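Local coordinates for Asp/Glu-specific dipeptidyl-peptidase (Flavobacterium psychrophilum, PDB 5JXF), which removes dipeptides from the N-terminus of oligopeptides as a serine peptidase of family S46, cleaving strictly after aspartate or glutamate at P1, at residues D65-N70 with V142-V147; F179-E182 with E186-V189; E304-K309 with G350-L355; N366-F371 with N386-F391. All blocks are in the same frame, centred on the assembly; numbering follows the deposited sequence.

Interaction 1 (D65-N70 with V142-V147); sequences DIYSVN and VSINDV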
# COMPACT_ATOMS: atom_id res chain seq x y z
N ASP A 65 -22.67 26.53 25.56
CA ASP A 65 -22.40 27.01 24.20
C ASP A 65 -22.75 25.97 23.15
O ASP A 65 -23.02 26.30 21.99
CB ASP A 65 -20.92 27.39 24.03
CG ASP A 65 -20.51 28.59 24.87
OD1 ASP A 65 -21.02 29.69 24.62
OD2 ASP A 65 -19.63 28.44 25.75
N ILE A 66 -22.70 24.70 23.53
CA ILE A 66 -22.92 23.60 22.60
C ILE A 66 -24.40 23.28 22.51
O ILE A 66 -24.93 23.07 21.41
CB ILE A 66 -22.16 22.32 23.03
CG1 ILE A 66 -20.65 22.61 23.13
CG2 ILE A 66 -22.47 21.16 22.08
CD1 ILE A 66 -19.83 21.48 23.73
N TYR A 67 -25.06 23.23 23.67
CA TYR A 67 -26.50 22.98 23.73
C TYR A 67 -27.19 23.86 24.78
O TYR A 67 -26.76 23.93 25.93
CB TYR A 67 -26.79 21.50 24.03
CG TYR A 67 -28.27 21.18 24.15
CD1 TYR A 67 -29.00 20.78 23.04
CD2 TYR A 67 -28.94 21.29 25.37
CE1 TYR A 67 -30.35 20.48 23.13
CE2 TYR A 67 -30.30 21.01 25.47
CZ TYR A 67 -31.00 20.60 24.35
OH TYR A 67 -32.34 20.31 24.45
N SER A 68 -28.29 24.50 24.39
CA SER A 68 -29.07 25.33 25.30
C SER A 68 -30.50 25.49 24.79
O SER A 68 -30.73 25.47 23.59
CB SER A 68 -28.42 26.71 25.46
OG SER A 68 -29.22 27.55 26.29
N VAL A 69 -31.46 25.65 25.70
CA VAL A 69 -32.83 25.98 25.31
C VAL A 69 -33.15 27.42 25.67
O VAL A 69 -34.22 27.94 25.34
CB VAL A 69 -33.87 25.05 25.96
CG1 VAL A 69 -33.57 23.59 25.57
CG2 VAL A 69 -33.89 25.23 27.47
N ASN A 70 -32.21 28.07 26.35
CA ASN A 70 -32.35 29.46 26.73
C ASN A 70 -31.92 30.41 25.64
O ASN A 70 -32.48 31.49 25.50
CB ASN A 70 -31.54 29.73 28.01
CG ASN A 70 -32.15 29.07 29.23
OD1 ASN A 70 -33.35 28.77 29.26
ND2 ASN A 70 -31.32 28.83 30.24
N VAL A 142 -34.66 21.45 17.84
CA VAL A 142 -35.11 22.53 18.75
C VAL A 142 -34.78 22.16 20.18
O VAL A 142 -34.21 22.96 20.91
CB VAL A 142 -36.64 22.78 18.60
CG1 VAL A 142 -37.13 23.90 19.57
CG2 VAL A 142 -36.95 23.18 17.14
N SER A 143 -35.09 20.93 20.57
CA SER A 143 -34.92 20.53 21.96
C SER A 143 -34.88 19.01 22.09
O SER A 143 -35.39 18.30 21.24
CB SER A 143 -36.07 21.09 22.83
OG SER A 143 -37.27 20.38 22.59
N ILE A 144 -34.26 18.55 23.17
CA ILE A 144 -34.03 17.14 23.45
C ILE A 144 -34.70 16.76 24.77
O ILE A 144 -34.29 17.23 25.83
CB ILE A 144 -32.53 16.84 23.50
CG1 ILE A 144 -31.88 17.15 22.14
CG2 ILE A 144 -32.25 15.39 23.88
CD1 ILE A 144 -30.37 17.10 22.15
N ASN A 145 -35.72 15.92 24.71
CA ASN A 145 -36.60 15.70 25.86
C ASN A 145 -36.80 14.24 26.24
O ASN A 145 -37.36 13.45 25.49
CB ASN A 145 -37.95 16.36 25.58
CG ASN A 145 -37.80 17.78 25.07
OD1 ASN A 145 -37.61 18.01 23.88
ND2 ASN A 145 -37.86 18.73 25.98
N ASP A 146 -36.33 13.88 27.43
CA ASP A 146 -36.50 12.52 27.91
C ASP A 146 -37.98 12.22 28.17
O ASP A 146 -38.67 12.98 28.85
CB ASP A 146 -35.70 12.30 29.19
CG ASP A 146 -35.62 10.84 29.59
OD1 ASP A 146 -36.57 10.08 29.30
OD2 ASP A 146 -34.60 10.45 30.20
N VAL A 147 -38.44 11.10 27.62
CA VAL A 147 -39.84 10.69 27.77
C VAL A 147 -39.95 9.20 28.08
O VAL A 147 -40.94 8.57 27.73
CB VAL A 147 -40.66 11.00 26.50
CG1 VAL A 147 -40.83 12.50 26.31
CG2 VAL A 147 -40.00 10.38 25.29
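V69 and S143 mark where the two backbones come closest, with their CA atoms 6.7 Å apart. Segment 65-70 leaves the end of helix 63-66 and runs on as a loop. Residues 142-146 end strand 138-146, and V147 follows as the N-cap residue of the next helix. V142 and S143 both face V202 of strand 197-214, which makes a classic beta bulge. An ST turn follows Y67 at S68, whose OG accepts from N70 N at 3.0 Å.

Y67 carries the contact. With CG anti to the backbone N (chi1 178°), its ring extends to the strand and brings the phenol oxygen to the I144 amide. I144 N donates to Y67 OH at 2.9 Å, with an N-H...O angle of 144°, so the bond is somewhat bent. The ring also has an apolar partner. I144 CD1 comes obliquely to Y67 CE1 at 3.5 Å, and I144 CG1 is 3.8 Å from the same carbon, Y67 CE1. At the margin, V69 CG1 only just meets S143 CB at 4.5 Å. S44 and K75 also touch the tyrosine side chain, while I144 packs on I199 and F201 of the neighbouring strand.

A phenylalanine here would probably keep much of the ring contact with I144 but leave the I144 amide without its hydroxyl acceptor. The contact is thus one side chain doing two jobs. It joins the loop after helix 63-66 to a strand of the nine-stranded antiparallel sheet, and its hydroxyl accepts from a strand N-H at a surface site.

Interaction 2 (F179-E182 with E186-V189); sequences FAKE and ENKV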
# COMPACT_ATOMS: atom_id res chain seq x y z
N PHE A 179 -46.83 15.89 22.86
CA PHE A 179 -45.77 16.78 23.33
C PHE A 179 -45.87 18.16 22.69
O PHE A 179 -46.24 18.30 21.52
CB PHE A 179 -44.40 16.17 23.04
CG PHE A 179 -43.33 16.66 23.96
CD1 PHE A 179 -42.53 17.74 23.61
CD2 PHE A 179 -43.12 16.04 25.19
CE1 PHE A 179 -41.53 18.19 24.46
CE2 PHE A 179 -42.13 16.48 26.04
CZ PHE A 179 -41.33 17.56 25.68
N ALA A 180 -45.61 19.19 23.50
CA ALA A 180 -45.80 20.56 23.04
C ALA A 180 -44.70 20.99 22.07
O ALA A 180 -43.51 20.82 22.31
CB ALA A 180 -45.87 21.51 24.23
N LYS A 181 -45.15 21.57 20.96
CA LYS A 181 -44.30 22.04 19.88
C LYS A 181 -45.01 23.23 19.25
O LYS A 181 -46.20 23.43 19.50
CB LYS A 181 -44.05 20.92 18.86
CG LYS A 181 -45.34 20.45 18.16
CD LYS A 181 -45.07 19.32 17.15
CE LYS A 181 -46.33 19.03 16.33
NZ LYS A 181 -46.69 20.20 15.46
N GLU A 182 -44.30 24.02 18.46
CA GLU A 182 -44.97 25.01 17.64
C GLU A 182 -45.64 24.33 16.45
O GLU A 182 -45.38 23.15 16.18
CB GLU A 182 -43.97 26.09 17.17
CG GLU A 182 -43.24 26.80 18.30
CD GLU A 182 -44.15 27.72 19.11
OE1 GLU A 182 -45.22 28.11 18.61
OE2 GLU A 182 -43.79 28.06 20.26
N GLU A 186 -42.14 19.51 14.38
CA GLU A 186 -42.48 18.09 14.40
C GLU A 186 -41.77 17.37 15.55
O GLU A 186 -40.62 17.68 15.88
CB GLU A 186 -42.11 17.41 13.09
CG GLU A 186 -43.01 17.76 11.93
CD GLU A 186 -42.41 17.34 10.60
OE1 GLU A 186 -42.07 16.13 10.46
OE2 GLU A 186 -42.28 18.22 9.71
N ASN A 187 -42.47 16.41 16.14
CA ASN A 187 -41.90 15.56 17.16
C ASN A 187 -41.47 14.22 16.57
O ASN A 187 -42.09 13.74 15.62
CB ASN A 187 -42.91 15.35 18.27
CG ASN A 187 -43.18 16.63 19.00
OD1 ASN A 187 -42.36 17.55 18.96
ND2 ASN A 187 -44.35 16.72 19.66
N LYS A 188 -40.41 13.66 17.13
CA LYS A 188 -39.87 12.35 16.75
C LYS A 188 -39.28 11.69 17.98
O LYS A 188 -38.36 12.23 18.58
CB LYS A 188 -38.78 12.49 15.66
CG LYS A 188 -38.09 11.18 15.30
CD LYS A 188 -39.11 10.13 14.86
CE LYS A 188 -38.43 8.89 14.27
NZ LYS A 188 -39.46 7.93 13.78
N VAL A 189 -39.82 10.53 18.36
CA VAL A 189 -39.33 9.80 19.53
C VAL A 189 -38.32 8.74 19.09
O VAL A 189 -38.57 7.98 18.16
CB VAL A 189 -40.49 9.14 20.30
CG1 VAL A 189 -39.96 8.27 21.43
CG2 VAL A 189 -41.47 10.20 20.85
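N187 reaches from strand 186-192 to the loop that follows helix 162-178, so the contact closes the short helix-to-strand connection at the sheet surface. One hydrogen bond crosses it. N187 ND2 donates to F179 O at 3.1 Å with an N-H...O angle of 137°. The acceptor lies in the amide plane of N187, yet the donor sits well above the carbonyl plane of F179, 54° out of it. The same nitrogen also donates to T176 O near the end of the helix. One asparagine amide therefore ties the last helical turn and the first loop residue to the strand.

The other contacts are van der Waals. F179 CB lies 3.4 Å from N187 ND2. K181 CG sits between the backbone N and the carbonyl carbon (chi1 62°), which lays the aliphatic chain obliquely across the amide, with K181 CD 3.7 Å from N187 ND2. The amine of K181 has its main bond to Q185 O and a weak one to E182 O, both in the connecting loop. N187 OD1 is buried here and has no polar partner in the model; its neighbours include K181 CB at 3.8 Å.

Interaction 3 (E304-K309 with G350-L355); sequences ETNPAK and GESQGL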
# COMPACT_ATOMS: atom_id res chain seq x y z
N GLU A 304 -19.89 -15.36 9.34
CA GLU A 304 -20.87 -15.74 8.33
C GLU A 304 -21.70 -14.64 7.67
O GLU A 304 -21.92 -14.73 6.46
CB GLU A 304 -21.82 -16.79 8.93
CG GLU A 304 -22.04 -16.65 10.42
CD GLU A 304 -22.21 -18.00 11.09
OE1 GLU A 304 -21.94 -19.03 10.42
OE2 GLU A 304 -22.62 -18.03 12.27
N THR A 305 -22.14 -13.62 8.39
CA THR A 305 -22.91 -12.57 7.73
C THR A 305 -22.04 -11.73 6.79
O THR A 305 -22.37 -11.57 5.61
CB THR A 305 -23.63 -11.64 8.74
OG1 THR A 305 -22.67 -11.06 9.62
CG2 THR A 305 -24.66 -12.43 9.55
N ASN A 306 -20.93 -11.20 7.29
CA ASN A 306 -20.05 -10.38 6.46
C ASN A 306 -19.49 -11.09 5.22
O ASN A 306 -19.54 -10.53 4.12
CB ASN A 306 -18.89 -9.82 7.30
CG ASN A 306 -19.23 -8.48 7.93
OD1 ASN A 306 -20.39 -8.08 7.98
ND2 ASN A 306 -18.21 -7.77 8.41
N PRO A 307 -18.95 -12.32 5.39
CA PRO A 307 -18.39 -12.96 4.19
C PRO A 307 -19.43 -13.16 3.08
O PRO A 307 -19.13 -12.94 1.91
CB PRO A 307 -17.91 -14.32 4.71
CG PRO A 307 -17.74 -14.15 6.17
CD PRO A 307 -18.76 -13.15 6.59
N ALA A 308 -20.64 -13.57 3.47
CA ALA A 308 -21.73 -13.72 2.51
C ALA A 308 -21.99 -12.43 1.72
O ALA A 308 -21.87 -12.41 0.49
CB ALA A 308 -23.01 -14.17 3.23
N LYS A 309 -22.31 -11.35 2.45
CA LYS A 309 -22.62 -10.05 1.85
C LYS A 309 -21.45 -9.47 1.06
O LYS A 309 -21.64 -8.82 0.02
CB LYS A 309 -23.05 -9.07 2.94
CG LYS A 309 -24.40 -9.40 3.56
CD LYS A 309 -24.91 -8.24 4.40
CE LYS A 309 -24.06 -8.03 5.64
NZ LYS A 309 -24.62 -6.97 6.53
N GLY A 350 -12.82 -4.37 5.76
CA GLY A 350 -12.06 -3.77 6.85
C GLY A 350 -12.55 -4.14 8.24
O GLY A 350 -11.76 -4.39 9.14
N GLU A 351 -13.87 -4.18 8.40
CA GLU A 351 -14.45 -4.48 9.69
C GLU A 351 -14.12 -5.91 10.12
O GLU A 351 -13.69 -6.14 11.25
CB GLU A 351 -15.97 -4.26 9.64
CG GLU A 351 -16.67 -4.66 10.91
CD GLU A 351 -18.18 -4.41 10.85
OE1 GLU A 351 -18.90 -5.14 10.12
OE2 GLU A 351 -18.63 -3.44 11.51
N SER A 352 -14.32 -6.86 9.21
CA SER A 352 -13.97 -8.25 9.49
C SER A 352 -12.46 -8.38 9.72
O SER A 352 -12.02 -9.14 10.59
CB SER A 352 -14.42 -9.17 8.35
OG SER A 352 -15.83 -9.17 8.22
N GLN A 353 -11.68 -7.60 8.97
CA GLN A 353 -10.22 -7.60 9.10
C GLN A 353 -9.78 -7.13 10.49
O GLN A 353 -9.02 -7.83 11.17
CB GLN A 353 -9.58 -6.72 8.01
CG GLN A 353 -8.05 -6.82 7.94
CD GLN A 353 -7.46 -6.15 6.70
OE1 GLN A 353 -8.04 -6.20 5.61
NE2 GLN A 353 -6.31 -5.50 6.87
N GLY A 354 -10.27 -5.97 10.91
CA GLY A 354 -9.91 -5.40 12.20
C GLY A 354 -10.41 -6.17 13.41
O GLY A 354 -9.76 -6.18 14.46
N LEU A 355 -11.58 -6.80 13.30
CA LEU A 355 -12.13 -7.60 14.39
C LEU A 355 -11.31 -8.87 14.62
O LEU A 355 -11.09 -9.28 15.76
CB LEU A 355 -13.59 -7.97 14.10
CG LEU A 355 -14.60 -6.81 14.12
CD1 LEU A 355 -15.95 -7.25 13.59
CD2 LEU A 355 -14.72 -6.27 15.52
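Two long helices, 295-325 and 328-357, are joined here by side-chain hydrogen bonds. They follow each other in the chain as a helical hairpin, and the bonds lie in a buried part of it. N306 is the centre. Its CB is directed at helix 328-357, and its amide nitrogen donates twice. N306 ND2 gives a nearly straight bond to S352 OG at 2.8 Å, with an N-H...O angle of 166°. The second bond, to E351 OE1 at 3.2 Å from N306 ND2, is just as straight. Both acceptors lie close to the amide plane. The hydroxyl of S352 is also bonded to W348 O, one turn back in its own helix.

E351 has an extended chain with CG anti to the backbone N (chi1 175°), which carries the carboxylate over to N306. Its side chain is about 6 Å from that of R680, the residue probably responsible for P1 specificity. An alanine in place of N306 would probably leave S352 OG and E351 OE1 without this shared donor and the carboxylate less firmly set. The amide and carboxylate planes are only 12° apart, and E351 OE1 accepts through its anti lone pair.

Interaction 4 (N366-F371 with N386-F391); sequences NFEKDF and NLLADF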
# COMPACT_ATOMS: atom_id res chain seq x y z
N ASN A 366 -13.33 -12.48 27.33
CA ASN A 366 -12.66 -12.11 28.57
C ASN A 366 -13.50 -11.14 29.41
O ASN A 366 -13.50 -11.22 30.64
CB ASN A 366 -11.29 -11.50 28.26
CG ASN A 366 -10.32 -12.50 27.67
OD1 ASN A 366 -10.53 -13.72 27.75
ND2 ASN A 366 -9.24 -12.00 27.08
N PHE A 367 -14.22 -10.23 28.76
CA PHE A 367 -15.09 -9.32 29.48
C PHE A 367 -16.26 -10.08 30.08
O PHE A 367 -16.66 -9.85 31.22
CB PHE A 367 -15.60 -8.19 28.59
CG PHE A 367 -16.80 -7.48 29.16
CD1 PHE A 367 -16.65 -6.52 30.15
CD2 PHE A 367 -18.08 -7.78 28.72
CE1 PHE A 367 -17.76 -5.88 30.69
CE2 PHE A 367 -19.19 -7.15 29.26
CZ PHE A 367 -19.02 -6.20 30.24
N GLU A 368 -16.82 -10.99 29.28
CA GLU A 368 -18.01 -11.74 29.67
C GLU A 368 -17.75 -12.69 30.83
O GLU A 368 -18.66 -12.99 31.61
CB GLU A 368 -18.56 -12.50 28.46
CG GLU A 368 -19.17 -11.60 27.42
CD GLU A 368 -19.14 -12.20 26.03
OE1 GLU A 368 -18.79 -13.39 25.89
OE2 GLU A 368 -19.46 -11.46 25.08
N LYS A 369 -16.52 -13.17 30.96
CA LYS A 369 -16.14 -14.02 32.08
C LYS A 369 -15.99 -13.17 33.36
O LYS A 369 -15.92 -13.71 34.46
CB LYS A 369 -14.85 -14.79 31.77
CG LYS A 369 -15.05 -15.96 30.82
N ASP A 370 -15.94 -11.85 33.19
CA ASP A 370 -15.91 -10.93 34.32
C ASP A 370 -17.29 -10.33 34.56
O ASP A 370 -17.60 -9.84 35.65
CB ASP A 370 -14.90 -9.81 34.08
CG ASP A 370 -14.89 -8.77 35.19
OD1 ASP A 370 -15.11 -9.15 36.36
OD2 ASP A 370 -14.69 -7.58 34.89
N PHE A 371 -18.12 -10.35 33.52
CA PHE A 371 -19.48 -9.83 33.59
C PHE A 371 -20.28 -10.59 34.64
O PHE A 371 -20.74 -10.02 35.62
CB PHE A 371 -20.16 -9.92 32.22
CG PHE A 371 -21.64 -9.66 32.26
CD1 PHE A 371 -22.13 -8.38 32.45
CD2 PHE A 371 -22.55 -10.71 32.09
CE1 PHE A 371 -23.49 -8.14 32.48
CE2 PHE A 371 -23.92 -10.47 32.12
CZ PHE A 371 -24.39 -9.19 32.32
N ASN A 386 -27.76 -15.94 33.23
CA ASN A 386 -28.21 -16.83 32.16
C ASN A 386 -28.08 -16.21 30.77
O ASN A 386 -27.80 -16.91 29.80
CB ASN A 386 -29.65 -17.24 32.43
CG ASN A 386 -29.77 -18.37 33.46
OD1 ASN A 386 -28.88 -19.23 33.59
ND2 ASN A 386 -30.89 -18.39 34.17
N LEU A 387 -28.28 -14.88 30.69
CA LEU A 387 -28.14 -14.09 29.45
C LEU A 387 -27.11 -14.63 28.46
O LEU A 387 -27.45 -14.96 27.32
CB LEU A 387 -27.76 -12.65 29.80
CG LEU A 387 -28.79 -11.81 30.54
CD1 LEU A 387 -28.21 -10.44 30.86
CD2 LEU A 387 -30.08 -11.69 29.74
N LEU A 388 -25.86 -14.72 28.89
CA LEU A 388 -24.79 -15.18 28.02
C LEU A 388 -25.06 -16.58 27.46
O LEU A 388 -24.76 -16.86 26.30
CB LEU A 388 -23.46 -15.15 28.78
CG LEU A 388 -22.99 -13.76 29.20
CD1 LEU A 388 -21.73 -13.83 30.05
CD2 LEU A 388 -22.75 -12.87 27.98
N ALA A 389 -25.65 -17.45 28.28
CA ALA A 389 -25.97 -18.80 27.83
C ALA A 389 -27.11 -18.78 26.82
O ALA A 389 -27.07 -19.48 25.81
CB ALA A 389 -26.33 -19.69 29.02
N ASP A 390 -28.13 -17.97 27.09
CA ASP A 390 -29.25 -17.82 26.17
C ASP A 390 -28.78 -17.29 24.82
O ASP A 390 -29.17 -17.80 23.77
CB ASP A 390 -30.33 -16.91 26.76
CG ASP A 390 -31.05 -17.55 27.93
OD1 ASP A 390 -31.30 -18.77 27.88
OD2 ASP A 390 -31.38 -16.83 28.91
N PHE A 391 -27.93 -16.27 24.85
CA PHE A 391 -27.38 -15.70 23.63
C PHE A 391 -26.76 -16.77 22.74
O PHE A 391 -27.09 -16.87 21.56
CB PHE A 391 -26.34 -14.63 23.95
CG PHE A 391 -26.92 -13.28 24.25
CD1 PHE A 391 -27.98 -13.13 25.11
CD2 PHE A 391 -26.43 -12.17 23.63
CE1 PHE A 391 -28.49 -11.88 25.37
CE2 PHE A 391 -26.95 -10.93 23.88
CZ PHE A 391 -27.98 -10.78 24.73
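L388 packs against helix 360-375 with both of its methyl groups. L388 CD1 lies 3.5 Å from E368 O and 3.8 Å from E368 CB. L388 CD2 lies 3.8 Å from E368 CG. The two branches thus follow the backbone and the first carbons of E368. L388 CD1 also meets the ring of F371 at F371 CD2, 3.8 Å away and oblique to the ring. This is the tight part.

The fit loosens toward L387. L387 CD1 comes to the edge of the F371 ring, near its plane, at 4.3 Å from F371 CZ. F371 has CG anti to the backbone N (chi1 169°), which swings the ring across toward the leucines. The segment axes stay 10.9 Å apart and run at 138°, so side chains fill the gap. On the outer sides, K369, N386 and A389 are exposed and make no contact across it.

Helix 547-571 completes the buried side: Y564 meets F371 edge-to-face, and A567 also touches the F371 side chain. E368 is used in two ways. Its aliphatic carbons pack on L388, while its carboxylate bonds to S295 OG. No hydrogen bond joins the two segments; between them the contact is apolar, with the polar end of E368 satisfied elsewhere.

In the fold
The four contacts follow one another along the chain; none nests in or crosses another. Interaction 1 closes a long excursion of 71 residues and brings the loop after helix 63-66 to strand 138-146. Interaction 2 closes a short loop just beyond helix 162-178. These two reach the same antiparallel sheet and touch: N145 CG lies 3.6 Å from F179 CZ. Interaction 3, on the opposite side of the chain's centre, closes a hairpin of two long helices, with 40 residues between its segments. Interaction 4 closes the connection 376-385 between helix 360-375 and helix 386-415. Its centre is 23 Å from that of interaction 3, and helix 328-357 leads directly into helix 360-375.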